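Local coordinates for STIL N-terminal domain-containing protein (Trichoplax adhaerens, PDB 5OI9) that probably takes part in centriole assembly as a STIL family protein, of which this is the N-terminal domain, and may bind CEP85 as STIL does, at residues K163-L168 / A275-L280. Numbering follows the deposited sequence.
Sequences KDMLSL and ACMRYL
Met165 and Met277, both selenomethionines, mark the closest backbone approach of 163-168 to 275-280, yet their CA atoms stay 8.4 Å apart. At that separation the backbones do not meet; side chains span the gap, and no direct hydrogen bond joins the segments. The first segment leaves a 3-10 turn at Lys163-Asp164 and enters a strand at Ser167; the second is regular helix, with Tyr279 N bonded to Ala275 O at 2.9 Å.

The bridge is thin, burying 133 Å² in total, and Met165 supplies the largest share. With CG beside the backbone N (chi1 -57°) and a second bend at chi2 (-58°), the Met165 chain brings its SE to 4.0 Å from Met277 CB. The contact is thus selenium against the base of the other side chain, not selenium against selenium. Met165 CE lies 4.4 Å from Arg278 CB, so the methyl reaches the helix surface between consecutive residues.

A polar link runs beside this apolar one. Asp164 OD2 accepts a hydrogen bond from a water at 2.8 Å, and the same water weakly accepts one from Arg278 NH1 at 3.3 Å. Asp164 OD2 and Arg278 NH1 stay 4.8 Å apart, too far for a direct salt bridge; Arg278 instead gives NH2 to Asp158 O.

Helix 139-155 packs on Asp164 and Met165 through Leu153, while Met277 rests on Pro192, which ends strand 180-192. Ala275 and Tyr279 face strand 256-264, so the contact links the nine-stranded mixed sheet, entered through strand 167-176, to helix 270-281 lying on the seven-stranded one.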
loop_
_atom_site.group_PDB
_atom_site.type_symbol
_atom_site.label_atom_id
_atom_site.label_comp_id
_atom_site.label_asym_id
_atom_site.label_seq_id
_atom_site.Cartn_x
_atom_site.Cartn_y
_atom_site.Cartn_z
ATOM N N LYS A 163 2.710 -0.385 -1.332
ATOM C CA LYS A 163 1.846 0.144 -2.382
ATOM C C LYS A 163 0.819 -0.877 -2.857
ATOM O O LYS A 163 -0.219 -0.488 -3.402
ATOM C CB LYS A 163 2.687 0.625 -3.568
ATOM C CG LYS A 163 3.607 1.792 -3.246
ATOM C CD LYS A 163 4.369 2.259 -4.481
ATOM C CE LYS A 163 5.383 1.225 -4.939
ATOM N NZ LYS A 163 6.451 1.006 -3.923
ATOM N N ASP A 164 1.079 -2.171 -2.662
ATOM C CA ASP A 164 0.111 -3.198 -3.027
ATOM C C ASP A 164 -1.065 -3.269 -2.061
ATOM O O ASP A 164 -2.019 -4.004 -2.332
ATOM C CB ASP A 164 0.788 -4.568 -3.093
ATOM C CG ASP A 164 1.858 -4.642 -4.163
ATOM O OD1 ASP A 164 1.701 -3.981 -5.210
ATOM O OD2 ASP A 164 2.854 -5.368 -3.958
HETATM N N MSE A 165 -1.014 -2.536 -0.952
HETATM C CA MSE A 165 -2.045 -2.610 0.082
HETATM C C MSE A 165 -3.149 -1.567 -0.084
HETATM O O MSE A 165 -4.086 -1.530 0.705
HETATM C CB MSE A 165 -1.417 -2.451 1.468
HETATM C CG MSE A 165 -0.342 -3.469 1.761
HETATM SE SE MSE A 165 -1.054 -5.266 1.600
HETATM C CE MSE A 165 0.588 -6.153 1.037
ATOM N N LEU A 166 -3.033 -0.712 -1.098
ATOM C CA LEU A 166 -4.050 0.304 -1.337
ATOM C C LEU A 166 -4.215 0.527 -2.832
ATOM O O LEU A 166 -3.266 0.380 -3.607
ATOM C CB LEU A 166 -3.710 1.624 -0.631
ATOM C CG LEU A 166 -2.335 2.245 -0.871
ATOM C CD1 LEU A 166 -2.380 3.252 -2.011
ATOM C CD2 LEU A 166 -1.822 2.891 0.405
ATOM N N SER A 167 -5.439 0.872 -3.228
ATOM C CA SER A 167 -5.755 1.209 -4.611
ATOM C C SER A 167 -6.410 2.581 -4.622
ATOM O O SER A 167 -7.488 2.761 -4.048
ATOM C CB SER A 167 -6.671 0.162 -5.250
ATOM O OG SER A 167 -6.998 0.526 -6.578
ATOM N N LEU A 168 -5.757 3.538 -5.271
ATOM C CA LEU A 168 -6.151 4.938 -5.244
ATOM C C LEU A 168 -6.510 5.393 -6.651
ATOM O O LEU A 168 -5.788 5.090 -7.605
ATOM C CB LEU A 168 -5.017 5.796 -4.672
ATOM C CG LEU A 168 -5.234 7.294 -4.479
ATOM C CD1 LEU A 168 -6.222 7.553 -3.349
ATOM C CD2 LEU A 168 -3.905 7.980 -4.204
ATOM N N ALA A 275 3.488 -7.284 5.150
ATOM C CA ALA A 275 4.084 -8.608 5.013
ATOM C C ALA A 275 3.133 -9.692 5.507
ATOM O O ALA A 275 3.011 -10.750 4.878
ATOM C CB ALA A 275 5.411 -8.663 5.766
ATOM N N CYS A 276 2.442 -9.441 6.624
ATOM C CA CYS A 276 1.462 -10.398 7.132
ATOM C C CYS A 276 0.354 -10.647 6.115
ATOM O O CYS A 276 -0.013 -11.797 5.846
ATOM C CB CYS A 276 0.869 -9.898 8.450
ATOM S SG CYS A 276 2.046 -9.773 9.814
HETATM N N MSE A 277 -0.199 -9.576 5.547
HETATM C CA MSE A 277 -1.256 -9.685 4.546
HETATM C C MSE A 277 -0.789 -10.465 3.331
HETATM O O MSE A 277 -1.489 -11.345 2.827
HETATM C CB MSE A 277 -1.730 -8.297 4.115
HETATM C CG MSE A 277 -2.449 -7.546 5.210
HETATM SE SE MSE A 277 -4.061 -8.467 5.783
HETATM C CE MSE A 277 -5.198 -7.933 4.301
ATOM N N ARG A 278 0.413 -10.123 2.869
ATOM C CA ARG A 278 0.992 -10.808 1.720
ATOM C C ARG A 278 1.141 -12.303 1.984
ATOM O O ARG A 278 0.851 -13.127 1.108
ATOM C CB ARG A 278 2.341 -10.181 1.382
ATOM C CG ARG A 278 3.032 -10.813 0.206
ATOM C CD ARG A 278 2.287 -10.548 -1.093
ATOM N NE ARG A 278 2.955 -11.229 -2.193
ATOM C CZ ARG A 278 4.017 -10.748 -2.826
ATOM N NH1 ARG A 278 4.523 -9.573 -2.472
ATOM N NH2 ARG A 278 4.572 -11.436 -3.814
ATOM N N TYR A 279 1.590 -12.672 3.187
ATOM C CA TYR A 279 1.715 -14.087 3.532
ATOM C C TYR A 279 0.352 -14.768 3.575
ATOM O O TYR A 279 0.194 -15.888 3.075
ATOM C CB TYR A 279 2.437 -14.232 4.873
ATOM C CG TYR A 279 2.596 -15.658 5.355
ATOM C CD1 TYR A 279 3.521 -16.515 4.766
ATOM C CD2 TYR A 279 1.836 -16.144 6.411
ATOM C CE1 TYR A 279 3.676 -17.817 5.209
ATOM C CE2 TYR A 279 1.986 -17.444 6.865
ATOM C CZ TYR A 279 2.904 -18.277 6.259
ATOM O OH TYR A 279 3.051 -19.573 6.703
ATOM N N LEU A 280 -0.645 -14.104 4.161
ATOM C CA LEU A 280 -1.971 -14.707 4.272
ATOM C C LEU A 280 -2.638 -14.857 2.909
ATOM O O LEU A 280 -3.316 -15.859 2.651
ATOM C CB LEU A 280 -2.853 -13.872 5.197
ATOM C CG LEU A 280 -2.450 -13.859 6.668
ATOM C CD1 LEU A 280 -3.445 -13.062 7.484
ATOM C CD2 LEU A 280 -2.341 -15.281 7.185
HETATM O O HOH W 1 2.832 -6.851 -1.619
#